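Local coordinates for dihydroorotase (Campylobacter jejuni subsp. jejuni, PDB 3PNU), which probably catalyses the reversible, zinc-dependent cyclization of N-carbamoyl-L-aspartate to (S)-dihydroorotate, the third step of de novo pyrimidine biosynthesis, at residues A[278-283]-A[342-347]; A[34-39]-A[259-264]; A[331-336]-A[351-356]; A[211-216]-A[230-235]; A[49-54]-A[85-90]. All coordinates share one frame; numbering follows the deposited sequence.

Interaction 1. Residues A[278-283]-A[342-347]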
# COMPACT_ATOMS: atom_id res chain seq x y z
N GLY A 278 -1.63 -12.18 -0.03
CA GLY A 278 -0.95 -13.45 0.00
C GLY A 278 0.15 -13.59 -1.03
O GLY A 278 0.01 -13.12 -2.15
N VAL A 279 1.24 -14.21 -0.61
CA VAL A 279 2.36 -14.52 -1.47
C VAL A 279 2.43 -16.04 -1.49
O VAL A 279 2.33 -16.68 -0.45
CB VAL A 279 3.67 -13.97 -0.93
CG1 VAL A 279 4.81 -14.43 -1.80
CG2 VAL A 279 3.61 -12.46 -0.84
N PHE A 280 2.55 -16.62 -2.67
CA PHE A 280 2.65 -18.08 -2.82
C PHE A 280 4.10 -18.36 -3.10
O PHE A 280 4.52 -18.38 -4.25
CB PHE A 280 1.76 -18.60 -3.94
CG PHE A 280 1.96 -20.05 -4.26
CD1 PHE A 280 1.51 -21.03 -3.39
CD2 PHE A 280 2.58 -20.44 -5.44
CE1 PHE A 280 1.69 -22.38 -3.69
CE2 PHE A 280 2.76 -21.78 -5.74
CZ PHE A 280 2.32 -22.75 -4.87
N SER A 281 4.85 -18.57 -2.02
CA SER A 281 6.30 -18.78 -2.09
C SER A 281 6.79 -20.24 -1.98
O SER A 281 7.98 -20.49 -2.09
CB SER A 281 6.94 -17.97 -0.95
OG SER A 281 6.37 -18.34 0.31
N ALA A 282 5.87 -21.19 -1.77
CA ALA A 282 6.24 -22.61 -1.57
C ALA A 282 7.31 -23.12 -2.54
O ALA A 282 8.35 -23.61 -2.12
CB ALA A 282 5.01 -23.50 -1.63
N PRO A 283 7.06 -23.00 -3.85
CA PRO A 283 8.03 -23.52 -4.81
C PRO A 283 9.43 -22.93 -4.79
O PRO A 283 10.33 -23.54 -5.31
CB PRO A 283 7.41 -23.21 -6.17
CG PRO A 283 6.11 -22.50 -5.89
CD PRO A 283 5.76 -22.72 -4.48
N ASN A 342 -7.33 -24.86 -11.65
CA ASN A 342 -6.79 -23.57 -11.19
C ASN A 342 -5.45 -23.22 -11.83
O ASN A 342 -4.83 -24.03 -12.50
CB ASN A 342 -6.62 -23.59 -9.65
CG ASN A 342 -7.95 -23.57 -8.90
OD1 ASN A 342 -8.68 -22.58 -8.93
ND2 ASN A 342 -8.24 -24.64 -8.16
N GLN A 343 -5.02 -21.99 -11.61
CA GLN A 343 -3.74 -21.49 -12.10
C GLN A 343 -3.28 -20.43 -11.11
O GLN A 343 -4.01 -19.48 -10.82
CB GLN A 343 -3.86 -20.96 -13.53
CG GLN A 343 -4.96 -19.94 -13.74
CD GLN A 343 -5.23 -19.66 -15.21
OE1 GLN A 343 -4.72 -20.36 -16.09
NE2 GLN A 343 -6.05 -18.65 -15.48
N VAL A 344 -2.09 -20.62 -10.57
CA VAL A 344 -1.55 -19.75 -9.53
C VAL A 344 -0.24 -19.13 -9.94
O VAL A 344 0.59 -19.79 -10.56
CB VAL A 344 -1.33 -20.56 -8.24
CG1 VAL A 344 -0.70 -19.70 -7.18
CG2 VAL A 344 -2.66 -21.17 -7.75
N VAL A 345 -0.05 -17.86 -9.58
CA VAL A 345 1.17 -17.14 -9.88
C VAL A 345 2.08 -17.29 -8.67
O VAL A 345 1.70 -16.94 -7.55
CB VAL A 345 0.93 -15.63 -10.12
CG1 VAL A 345 2.25 -14.95 -10.52
CG2 VAL A 345 -0.15 -15.40 -11.21
N PRO A 346 3.28 -17.81 -8.88
CA PRO A 346 4.20 -18.00 -7.78
C PRO A 346 5.01 -16.77 -7.48
O PRO A 346 5.06 -15.87 -8.31
CB PRO A 346 5.15 -19.07 -8.31
CG PRO A 346 5.26 -18.73 -9.74
CD PRO A 346 3.87 -18.25 -10.16
N TYR A 347 5.63 -16.76 -6.30
CA TYR A 347 6.49 -15.69 -5.85
C TYR A 347 7.76 -15.78 -6.67
O TYR A 347 8.12 -16.87 -7.13
CB TYR A 347 6.80 -15.88 -4.35
CG TYR A 347 7.78 -14.87 -3.76
CD1 TYR A 347 7.49 -13.52 -3.73
CD2 TYR A 347 8.99 -15.28 -3.21
CE1 TYR A 347 8.38 -12.59 -3.19
CE2 TYR A 347 9.88 -14.35 -2.66
CZ TYR A 347 9.55 -13.01 -2.65
OH TYR A 347 10.41 -12.06 -2.13
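F280 and Y347 both carry their rings opposite the backbone N (chi1 172° and 176°), and from these positions the two side chains leave a shared backbone hydrogen bond in different directions. F280 brings CD2 to V344 CG1 and P346, while Y347 lays CB and CD1 against the valine V279. One methyl does most of the work on each side. V344 CG1 makes an off-centre CH-pi contact with the F280 ring, 4.2 Å from its centroid, and V279 CG1 presses on Y347 CD1 at 3.4 Å. P346 CA meets the F280 ring at its edge. Between the two clusters, Y347 N donates to F280 O over 2.8 Å, reaching it from above the carbonyl plane. The loop leading into helix 285-296 is thus joined to the chain following the short strand 343-344, while M42 of helix 40-51 also touches V344. The contact is buried and mostly apolar, and the single hydrogen bond across it satisfies both F280 O and Y347 N.

Interaction 2. Residues A[34-39]-A[259-264]. With ZN (zinc ion), chain D.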
# COMPACT_ATOMS: atom_id res chain seq x y z
N HIS A 34 4.19 -22.54 8.94
CA HIS A 34 3.01 -21.72 8.66
C HIS A 34 2.65 -21.85 7.18
O HIS A 34 3.23 -21.17 6.36
CB HIS A 34 3.28 -20.24 9.01
CG HIS A 34 2.07 -19.37 8.96
ND1 HIS A 34 1.57 -18.71 10.06
CD2 HIS A 34 1.23 -19.07 7.93
CE1 HIS A 34 0.49 -18.03 9.72
NE2 HIS A 34 0.26 -18.23 8.43
N LEU A 35 1.69 -22.70 6.85
CA LEU A 35 1.36 -22.96 5.45
C LEU A 35 -0.12 -23.07 5.17
O LEU A 35 -0.86 -23.66 5.93
CB LEU A 35 2.02 -24.30 5.04
CG LEU A 35 1.94 -24.79 3.57
CD1 LEU A 35 2.49 -23.75 2.60
CD2 LEU A 35 2.71 -26.13 3.40
N HIS A 36 -0.54 -22.50 4.03
CA HIS A 36 -1.94 -22.59 3.56
C HIS A 36 -2.00 -23.50 2.34
O HIS A 36 -1.36 -23.22 1.33
CB HIS A 36 -2.48 -21.21 3.20
CG HIS A 36 -2.63 -20.31 4.38
ND1 HIS A 36 -3.73 -20.34 5.21
CD2 HIS A 36 -1.80 -19.37 4.88
CE1 HIS A 36 -3.57 -19.46 6.17
NE2 HIS A 36 -2.41 -18.85 6.00
N LEU A 37 -2.77 -24.58 2.43
CA LEU A 37 -2.91 -25.56 1.34
C LEU A 37 -4.30 -25.54 0.70
O LEU A 37 -4.58 -26.31 -0.23
CB LEU A 37 -2.64 -26.98 1.86
CG LEU A 37 -1.22 -27.36 2.25
CD1 LEU A 37 -1.20 -28.81 2.80
CD2 LEU A 37 -0.29 -27.20 1.07
N ARG A 38 -5.17 -24.69 1.21
CA ARG A 38 -6.53 -24.56 0.67
C ARG A 38 -7.27 -25.90 0.70
O ARG A 38 -7.22 -26.61 1.71
CB ARG A 38 -6.48 -23.97 -0.75
CG ARG A 38 -5.74 -22.65 -0.86
CD ARG A 38 -6.27 -21.60 0.14
NE ARG A 38 -5.57 -20.33 -0.06
CZ ARG A 38 -5.62 -19.31 0.79
NH1 ARG A 38 -6.30 -19.39 1.92
NH2 ARG A 38 -4.95 -18.19 0.50
N ASP A 39 -7.97 -26.26 -0.38
CA ASP A 39 -8.71 -27.51 -0.38
C ASP A 39 -9.13 -27.94 -1.77
O ASP A 39 -8.84 -27.27 -2.76
CB ASP A 39 -9.96 -27.35 0.49
CG ASP A 39 -10.43 -28.66 1.08
OD1 ASP A 39 -9.82 -29.69 0.74
OD2 ASP A 39 -11.38 -28.66 1.90
N GLY A 259 8.40 -19.90 8.88
CA GLY A 259 6.99 -20.12 8.55
C GLY A 259 6.76 -19.27 7.31
O GLY A 259 6.84 -18.05 7.37
N SER A 260 6.47 -19.91 6.19
CA SER A 260 6.36 -19.18 4.93
C SER A 260 5.12 -18.34 4.77
O SER A 260 5.13 -17.37 4.07
CB SER A 260 6.33 -20.17 3.77
OG SER A 260 5.10 -20.91 3.79
N ASP A 261 4.06 -18.77 5.41
CA ASP A 261 2.74 -18.17 5.19
C ASP A 261 2.45 -18.20 3.69
O ASP A 261 1.82 -17.29 3.17
CB ASP A 261 2.64 -16.74 5.75
CG ASP A 261 1.20 -16.22 5.76
OD1 ASP A 261 0.23 -16.98 6.00
OD2 ASP A 261 1.05 -15.00 5.55
N SER A 262 2.92 -19.25 2.99
CA SER A 262 2.66 -19.40 1.56
C SER A 262 1.17 -19.50 1.37
O SER A 262 0.54 -20.38 1.94
CB SER A 262 3.34 -20.63 0.98
OG SER A 262 3.06 -20.79 -0.40
N ALA A 263 0.62 -18.57 0.60
CA ALA A 263 -0.82 -18.49 0.38
C ALA A 263 -1.15 -18.14 -1.06
O ALA A 263 -1.01 -16.99 -1.48
CB ALA A 263 -1.43 -17.46 1.33
N PRO A 264 -1.62 -19.12 -1.82
CA PRO A 264 -1.94 -18.90 -3.20
C PRO A 264 -3.34 -18.34 -3.43
O PRO A 264 -4.25 -18.53 -2.62
CB PRO A 264 -1.91 -20.31 -3.77
CG PRO A 264 -2.47 -21.14 -2.66
CD PRO A 264 -2.01 -20.48 -1.38
ZN ZN D . -1.38 -17.44 7.36
O HOH W 1 1.10 -22.56 -0.23
O HOH W 2 -1.21 -15.03 7.31
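H34 and H36 form the HxH metal motif of the amidohydrolase TIM barrel, at the end of strand 31-35, and meet D261 from the loop after strand 256-258 on one zinc ion. The histidines use different rotamers: H34 holds CG opposite its backbone N (chi1 -171°), whereas H36 turns CG opposite the carbonyl carbon (chi1 -67°). Alternate residues can therefore offer NE2 to the same metal, at 2.1 Å from H34 and 2.2 Å from H36. D261 OD1 completes this side at 2.1 Å, its carboxylate plane 89° from the H34 ring. Water 2 and modified K116 are further ligands. E188 takes the hydrogen bond from H34 ND1, fixing the ring's rotation. Two backbone bonds hold the segments together, D261 N to H34 O and H36 N to S262 O. R38, predicted to bind substrate, is bent at chi2 so that its guanidinium passes A263 CB. There NH2 donates to P264 O at 3.2 Å, with that oxygen close to the guanidinium plane.

Interaction 3. Residues A[331-336]-A[351-356]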
# COMPACT_ATOMS: atom_id res chain seq x y z
N TRP A 331 18.05 -21.54 -12.59
CA TRP A 331 16.77 -21.99 -13.11
C TRP A 331 15.75 -20.85 -13.07
O TRP A 331 15.82 -19.99 -12.18
CB TRP A 331 16.25 -23.26 -12.40
CG TRP A 331 15.79 -23.09 -10.99
CD1 TRP A 331 16.56 -22.82 -9.89
CD2 TRP A 331 14.44 -23.23 -10.51
NE1 TRP A 331 15.77 -22.77 -8.76
CE2 TRP A 331 14.47 -23.02 -9.11
CE3 TRP A 331 13.21 -23.51 -11.13
CZ2 TRP A 331 13.31 -23.08 -8.32
CZ3 TRP A 331 12.06 -23.57 -10.34
CH2 TRP A 331 12.12 -23.36 -8.95
N GLN A 332 14.83 -20.84 -14.03
CA GLN A 332 13.83 -19.80 -14.11
C GLN A 332 12.55 -20.29 -13.48
O GLN A 332 12.15 -21.44 -13.69
CB GLN A 332 13.56 -19.39 -15.55
CG GLN A 332 12.67 -18.16 -15.64
CD GLN A 332 12.38 -17.73 -17.06
OE1 GLN A 332 12.34 -18.55 -17.99
NE2 GLN A 332 12.17 -16.42 -17.24
N VAL A 333 11.90 -19.41 -12.73
CA VAL A 333 10.69 -19.77 -12.04
C VAL A 333 9.50 -19.67 -12.98
O VAL A 333 9.30 -18.65 -13.63
CB VAL A 333 10.45 -18.85 -10.80
CG1 VAL A 333 9.22 -19.32 -10.00
CG2 VAL A 333 11.70 -18.80 -9.91
N PRO A 334 8.69 -20.75 -13.06
CA PRO A 334 7.50 -20.71 -13.90
C PRO A 334 6.66 -19.50 -13.60
O PRO A 334 6.62 -19.03 -12.47
CB PRO A 334 6.74 -21.97 -13.49
CG PRO A 334 7.77 -22.90 -12.97
CD PRO A 334 8.88 -22.05 -12.40
N ASN A 335 5.98 -18.99 -14.61
CA ASN A 335 5.13 -17.83 -14.43
C ASN A 335 3.79 -18.24 -13.83
O ASN A 335 3.02 -17.39 -13.39
CB ASN A 335 4.95 -17.11 -15.78
CG ASN A 335 6.28 -16.61 -16.35
OD1 ASN A 335 7.24 -16.37 -15.62
ND2 ASN A 335 6.32 -16.45 -17.66
N VAL A 336 3.52 -19.54 -13.79
CA VAL A 336 2.28 -20.06 -13.23
C VAL A 336 2.40 -21.57 -12.96
O VAL A 336 3.22 -22.25 -13.57
CB VAL A 336 1.09 -19.79 -14.20
CG1 VAL A 336 1.31 -20.52 -15.52
CG2 VAL A 336 -0.25 -20.20 -13.58
N GLU A 351 11.66 -15.15 -12.31
CA GLU A 351 12.99 -14.80 -11.81
C GLU A 351 13.99 -15.94 -11.99
O GLU A 351 13.60 -17.12 -12.11
CB GLU A 351 12.89 -14.41 -10.33
CG GLU A 351 12.22 -13.07 -10.07
CD GLU A 351 13.11 -11.88 -10.44
OE1 GLU A 351 14.28 -11.85 -10.01
OE2 GLU A 351 12.63 -10.96 -11.15
N ILE A 352 15.28 -15.59 -12.02
CA ILE A 352 16.36 -16.57 -12.16
C ILE A 352 17.10 -16.74 -10.83
O ILE A 352 17.86 -15.87 -10.39
CB ILE A 352 17.36 -16.24 -13.32
CG1 ILE A 352 16.75 -16.64 -14.68
CG2 ILE A 352 18.65 -17.02 -13.17
CD1 ILE A 352 15.48 -15.91 -15.05
N LEU A 353 16.85 -17.89 -10.21
CA LEU A 353 17.41 -18.25 -8.92
C LEU A 353 18.76 -18.94 -9.08
O LEU A 353 18.92 -19.83 -9.91
CB LEU A 353 16.44 -19.18 -8.18
CG LEU A 353 15.03 -18.59 -7.97
CD1 LEU A 353 14.05 -19.64 -7.49
CD2 LEU A 353 15.09 -17.40 -7.01
N LYS A 354 19.71 -18.51 -8.27
CA LYS A 354 21.07 -19.04 -8.28
C LYS A 354 21.20 -20.48 -7.73
O LYS A 354 22.20 -21.16 -8.00
CB LYS A 354 21.97 -18.09 -7.49
CG LYS A 354 23.42 -18.57 -7.30
CD LYS A 354 24.21 -17.61 -6.42
CE LYS A 354 25.58 -18.16 -6.11
NZ LYS A 354 26.30 -17.32 -5.12
N PHE A 355 20.21 -20.95 -6.96
CA PHE A 355 20.24 -22.31 -6.38
C PHE A 355 19.07 -23.16 -6.81
O PHE A 355 17.99 -22.64 -7.15
CB PHE A 355 20.26 -22.27 -4.85
CG PHE A 355 21.59 -21.91 -4.28
CD1 PHE A 355 22.51 -22.90 -4.00
CD2 PHE A 355 21.92 -20.60 -4.01
CE1 PHE A 355 23.74 -22.58 -3.47
CE2 PHE A 355 23.15 -20.28 -3.48
CZ PHE A 355 24.05 -21.27 -3.21
N GLN A 356 19.29 -24.47 -6.78
CA GLN A 356 18.27 -25.42 -7.16
C GLN A 356 18.35 -26.70 -6.32
O GLN A 356 19.38 -27.02 -5.74
CB GLN A 356 18.38 -25.75 -8.66
CG GLN A 356 17.23 -26.61 -9.21
CD GLN A 356 17.29 -26.79 -10.72
OE1 GLN A 356 18.29 -26.47 -11.37
NE2 GLN A 356 16.21 -27.32 -11.29
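W331 and L353 lie side by side, with L353 CD1 3.6 Å from the indole CZ2. The same methyl reaches V333 CG2 at 3.5 Å, so one leucine branch touches two residues of the opposing segment. Q356 crosses the indole obliquely, its CG over the five-membered ring in a CH-pi contact, 4.1 Å from the centroid. In the ring plane, at the edge, NE1 gives a weak hydrogen bond to F355 O. On the opposite face of the sheet, I352 CD1 packs on Q332 CG. What sets these side chains in register is the backbone: W331 and L353 form a hydrogen-bonded pair, with N-H to O bonds in both directions, and V333 N donates to E351 O at 2.9 Å. Q332 and I352 make the adjoining non-hydrogen-bonded pair. Further out, V284 of the preceding loop and V288 of helix 285-296 touch L353. This is antiparallel beta pairing, in which strand 331-332 forms an outer margin of a four-stranded sheet, away from the zinc site.

Interaction 4. Residues A[211-216]-A[230-235]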
# COMPACT_ATOMS: atom_id res chain seq x y z
N LEU A 211 9.45 -15.86 4.29
CA LEU A 211 10.53 -15.60 3.39
C LEU A 211 10.45 -14.16 2.90
O LEU A 211 11.42 -13.42 3.01
CB LEU A 211 10.47 -16.56 2.22
CG LEU A 211 11.49 -16.31 1.11
CD1 LEU A 211 12.86 -16.15 1.69
CD2 LEU A 211 11.42 -17.44 0.08
N HIS A 212 9.29 -13.76 2.40
CA HIS A 212 9.15 -12.41 1.83
C HIS A 212 9.48 -11.28 2.80
O HIS A 212 10.17 -10.33 2.42
CB HIS A 212 7.82 -12.22 1.08
CG HIS A 212 6.60 -12.66 1.83
ND1 HIS A 212 6.29 -13.99 2.04
CD2 HIS A 212 5.57 -11.95 2.35
CE1 HIS A 212 5.15 -14.07 2.70
NE2 HIS A 212 4.70 -12.84 2.91
N HIS A 213 9.07 -11.40 4.06
CA HIS A 213 9.35 -10.35 5.03
C HIS A 213 10.82 -10.16 5.35
O HIS A 213 11.20 -9.13 5.97
CB HIS A 213 8.54 -10.55 6.30
CG HIS A 213 7.08 -10.31 6.12
ND1 HIS A 213 6.14 -11.31 6.17
CD2 HIS A 213 6.40 -9.17 5.85
CE1 HIS A 213 4.94 -10.80 5.97
NE2 HIS A 213 5.07 -9.50 5.77
N LEU A 214 11.65 -11.13 4.96
CA LEU A 214 13.09 -10.98 5.16
C LEU A 214 13.68 -10.17 4.01
O LEU A 214 14.80 -9.68 4.10
CB LEU A 214 13.80 -12.34 5.15
CG LEU A 214 13.61 -13.21 6.38
CD1 LEU A 214 14.14 -14.63 6.09
CD2 LEU A 214 14.26 -12.57 7.60
N ILE A 215 12.89 -10.02 2.95
CA ILE A 215 13.33 -9.39 1.72
C ILE A 215 12.71 -8.03 1.38
O ILE A 215 13.43 -7.08 1.10
CB ILE A 215 13.08 -10.37 0.55
CG1 ILE A 215 13.86 -11.68 0.78
CG2 ILE A 215 13.48 -9.74 -0.77
CD1 ILE A 215 13.58 -12.80 -0.25
N ILE A 216 11.38 -7.93 1.43
CA ILE A 216 10.69 -6.70 1.01
C ILE A 216 10.30 -5.72 2.13
O ILE A 216 10.27 -6.08 3.31
CB ILE A 216 9.39 -7.05 0.22
CG1 ILE A 216 8.29 -7.55 1.15
CG2 ILE A 216 9.70 -8.08 -0.87
CD1 ILE A 216 6.99 -7.81 0.46
N LEU A 230 3.21 -8.71 -4.29
CA LEU A 230 3.97 -8.54 -3.05
C LEU A 230 3.07 -8.03 -1.92
O LEU A 230 3.55 -7.63 -0.86
CB LEU A 230 5.12 -7.57 -3.25
CG LEU A 230 6.18 -7.98 -4.27
CD1 LEU A 230 7.27 -6.92 -4.39
CD2 LEU A 230 6.80 -9.35 -3.91
N PHE A 231 1.77 -8.07 -2.15
CA PHE A 231 0.79 -7.63 -1.19
C PHE A 231 0.29 -8.80 -0.34
O PHE A 231 -0.24 -9.80 -0.87
CB PHE A 231 -0.37 -6.93 -1.90
CG PHE A 231 -1.56 -6.62 -1.01
CD1 PHE A 231 -1.43 -5.75 0.06
CD2 PHE A 231 -2.81 -7.19 -1.27
CE1 PHE A 231 -2.50 -5.45 0.87
CE2 PHE A 231 -3.90 -6.90 -0.47
CZ PHE A 231 -3.75 -6.02 0.61
N CYS A 232 0.47 -8.67 0.97
CA CYS A 232 0.03 -9.67 1.93
C CYS A 232 -0.29 -9.03 3.28
O CYS A 232 -0.08 -7.82 3.48
CB CYS A 232 1.14 -10.70 2.15
SG CYS A 232 2.61 -10.00 2.92
N LYS A 233 -0.79 -9.86 4.19
CA LYS A 233 -1.08 -9.47 5.54
C LYS A 233 -0.22 -10.35 6.44
O LYS A 233 -0.21 -11.57 6.28
CB LYS A 233 -2.58 -9.65 5.82
CG LYS A 233 -3.45 -8.74 4.94
CD LYS A 233 -4.93 -8.90 5.22
CE LYS A 233 -5.83 -8.05 4.26
NZ LYS A 233 -5.77 -6.59 4.53
N PRO A 234 0.53 -9.75 7.38
CA PRO A 234 0.67 -8.32 7.64
C PRO A 234 1.51 -7.67 6.57
O PRO A 234 2.48 -8.25 6.08
CB PRO A 234 1.38 -8.28 8.99
CG PRO A 234 1.22 -9.67 9.55
CD PRO A 234 1.24 -10.54 8.39
N ILE A 235 1.13 -6.46 6.21
CA ILE A 235 1.80 -5.70 5.19
C ILE A 235 3.30 -5.56 5.47
O ILE A 235 3.72 -5.48 6.62
CB ILE A 235 1.16 -4.27 5.11
CG1 ILE A 235 1.62 -3.54 3.86
CG2 ILE A 235 1.40 -3.44 6.40
CD1 ILE A 235 1.17 -4.21 2.59
O HOH W 3 2.42 -12.70 5.05
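H213 supplies the direct hydrogen bond: NE2 donates to P234 O over 2.9 Å, with the carbonyl nearly in line. ND1 is hydrogen-bonded to T210 OG1, so both ring nitrogens are engaged and the ring's rotation is fixed. Alongside, water 3 lies 3.1 Å from H212 NE2 and donates to K233 O. In sulfur-aromatic contacts, C232 SG lies at the edge of the H212 ring, 3.5 Å from NE2, and approaches H213 obliquely, 4.5 Å from its centroid. H212 reaches this sulfur with CG between its backbone N and carbonyl carbon (chi1 49°), while H213 swings CG opposite its carbonyl carbon (chi1 -70°); CD2 of H212 then lies over one face of H213. The apolar part is small, I216 CD1 meeting L230 CB at 4.2 Å. P234, after a cis peptide bond, also touches the zinc ligand H189. The two loops flank helix 218-223, one leading from barrel strand 205-209 and the other toward helix 239-250, with K233 NZ hydrogen-bonded to G224 O of the second subunit.

Interaction 5. Residues A[49-54]-A[85-90]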
# COMPACT_ATOMS: atom_id res chain seq x y z
N LEU A 49 3.93 -29.07 -4.21
CA LEU A 49 5.01 -28.10 -4.30
C LEU A 49 5.72 -27.90 -2.94
O LEU A 49 6.90 -27.54 -2.90
CB LEU A 49 4.48 -26.79 -4.89
CG LEU A 49 3.96 -26.99 -6.33
CD1 LEU A 49 3.23 -25.75 -6.84
CD2 LEU A 49 5.12 -27.35 -7.27
N SER A 50 5.00 -28.16 -1.85
CA SER A 50 5.54 -28.06 -0.49
C SER A 50 6.02 -29.42 0.01
O SER A 50 7.11 -29.55 0.54
CB SER A 50 4.49 -27.53 0.50
OG SER A 50 4.11 -26.19 0.21
N ALA A 51 5.17 -30.44 -0.18
CA ALA A 51 5.45 -31.81 0.28
C ALA A 51 6.77 -32.34 -0.24
O ALA A 51 7.40 -33.18 0.39
CB ALA A 51 4.30 -32.76 -0.11
N ARG A 52 7.17 -31.86 -1.40
CA ARG A 52 8.43 -32.26 -2.01
C ARG A 52 9.65 -31.66 -1.29
O ARG A 52 10.67 -32.32 -1.13
CB ARG A 52 8.45 -31.85 -3.49
CG ARG A 52 9.84 -31.77 -4.09
CD ARG A 52 9.84 -30.98 -5.41
NE ARG A 52 11.08 -30.22 -5.57
CZ ARG A 52 11.39 -29.46 -6.61
NH1 ARG A 52 10.56 -29.35 -7.64
NH2 ARG A 52 12.55 -28.82 -6.63
N ASP A 53 9.57 -30.41 -0.85
CA ASP A 53 10.74 -29.75 -0.22
C ASP A 53 10.75 -29.78 1.30
O ASP A 53 11.77 -29.49 1.91
CB ASP A 53 10.86 -28.28 -0.72
CG ASP A 53 11.06 -28.16 -2.25
OD1 ASP A 53 11.02 -29.21 -2.94
OD2 ASP A 53 11.27 -27.03 -2.77
N PHE A 54 9.64 -30.14 1.93
CA PHE A 54 9.56 -30.17 3.40
C PHE A 54 9.16 -31.53 3.93
O PHE A 54 8.43 -32.27 3.28
CB PHE A 54 8.60 -29.06 3.90
CG PHE A 54 9.13 -27.68 3.67
CD1 PHE A 54 9.87 -27.03 4.64
CD2 PHE A 54 8.93 -27.04 2.46
CE1 PHE A 54 10.39 -25.75 4.42
CE2 PHE A 54 9.44 -25.76 2.23
CZ PHE A 54 10.17 -25.12 3.21
N LYS A 85 0.62 -37.78 -2.08
CA LYS A 85 0.91 -39.08 -2.67
C LYS A 85 2.21 -39.63 -2.07
O LYS A 85 2.35 -39.75 -0.85
CB LYS A 85 1.01 -38.96 -4.21
CG LYS A 85 -0.22 -38.32 -4.85
CD LYS A 85 -0.15 -38.26 -6.37
CE LYS A 85 -1.42 -37.61 -6.92
NZ LYS A 85 -1.50 -37.65 -8.40
N ASP A 86 3.15 -39.95 -2.95
CA ASP A 86 4.38 -40.67 -2.61
C ASP A 86 5.45 -39.88 -1.84
O ASP A 86 6.52 -40.43 -1.53
CB ASP A 86 4.99 -41.19 -3.91
CG ASP A 86 5.19 -40.09 -4.94
OD1 ASP A 86 5.30 -38.91 -4.53
OD2 ASP A 86 5.25 -40.40 -6.15
N GLU A 87 5.18 -38.62 -1.52
CA GLU A 87 6.16 -37.79 -0.82
C GLU A 87 6.21 -38.10 0.67
O GLU A 87 5.21 -38.44 1.28
CB GLU A 87 5.81 -36.31 -1.00
CG GLU A 87 5.91 -35.81 -2.44
CD GLU A 87 7.34 -35.75 -2.95
OE1 GLU A 87 7.53 -35.29 -4.09
OE2 GLU A 87 8.27 -36.13 -2.19
N ASN A 88 7.41 -37.98 1.24
CA ASN A 88 7.61 -38.14 2.67
C ASN A 88 7.27 -36.78 3.25
O ASN A 88 8.07 -35.83 3.14
CB ASN A 88 9.05 -38.51 2.99
CG ASN A 88 9.31 -38.58 4.50
OD1 ASN A 88 8.39 -38.80 5.29
ND2 ASN A 88 10.58 -38.40 4.89
N PHE A 89 6.10 -36.66 3.85
CA PHE A 89 5.63 -35.38 4.35
C PHE A 89 4.55 -35.51 5.41
O PHE A 89 3.50 -36.08 5.14
CB PHE A 89 5.10 -34.57 3.16
CG PHE A 89 4.49 -33.27 3.54
CD1 PHE A 89 5.29 -32.18 3.83
CD2 PHE A 89 3.11 -33.13 3.60
CE1 PHE A 89 4.74 -30.99 4.17
CE2 PHE A 89 2.55 -31.92 3.95
CZ PHE A 89 3.37 -30.85 4.24
N THR A 90 4.80 -34.97 6.60
CA THR A 90 3.82 -35.02 7.67
C THR A 90 3.14 -33.65 7.88
O THR A 90 3.77 -32.70 8.31
CB THR A 90 4.46 -35.46 9.00
OG1 THR A 90 5.09 -36.74 8.82
CG2 THR A 90 3.40 -35.55 10.10
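The F89 ring carries A51 over one face, CA standing 3.5 Å above the ring plane and displaced toward the rim. This is a CH-pi contact, with A51 CA 3.9 Å from the ring centroid, and A51 CB adds a second touch at 3.7 Å from F89 CG. At the ring edge lies the F54 carbonyl, whose O comes to 3.2 Å from F89 CD1. F89 reaches this position with CG opposite its backbone N (chi1 175°), which carries the ring against A51 near the C-terminal part of helix 40-51. Next to F89, E87 also meets A51: its CB lies 4.0 Å from A51 CB, and the bend at chi2 (-70°) brings OE1 within 3.6 Å of R52 CB. The acid therefore meets the aliphatic base of the arginine, whose NE instead forms a salt bridge with D53 OD1 and stays 6.4 Å from E87 OE1. No hydrogen bond crosses directly between the segments. K322 NZ does join them, bonding to the carbonyls of A51, F54 and N88. A hydrocarbon contact between a helix end and the loop entering strand 90-93 is thus bordered by three carbonyl oxygens that share one ammonium group, which probably offsets their clustered negative potential.

In the fold
Interaction 2, its centre about 7 Å from that of the chain, supplies three protein ligands of one zinc ion. Interaction 1 lies about 9 Å away between centres and continues the same loop: V279 O is 2.8 Å from A263 N, probably hydrogen-bonded. Interaction 4 touches interaction 2 where H212 CE1 lies 3.6 Å from S260 O, brings the P234 side chain about 5 Å from a zinc ion, and probably bonds to interaction 1 through G278 N and F231 O. Interaction 5 packs on interactions 1 and 2, with S50 OG 3.5 Å from L35 CD2. Interaction 3 is peripheral, its centre about 20 Å from that of interaction 2, and meets interaction 1 where P334 touches P346.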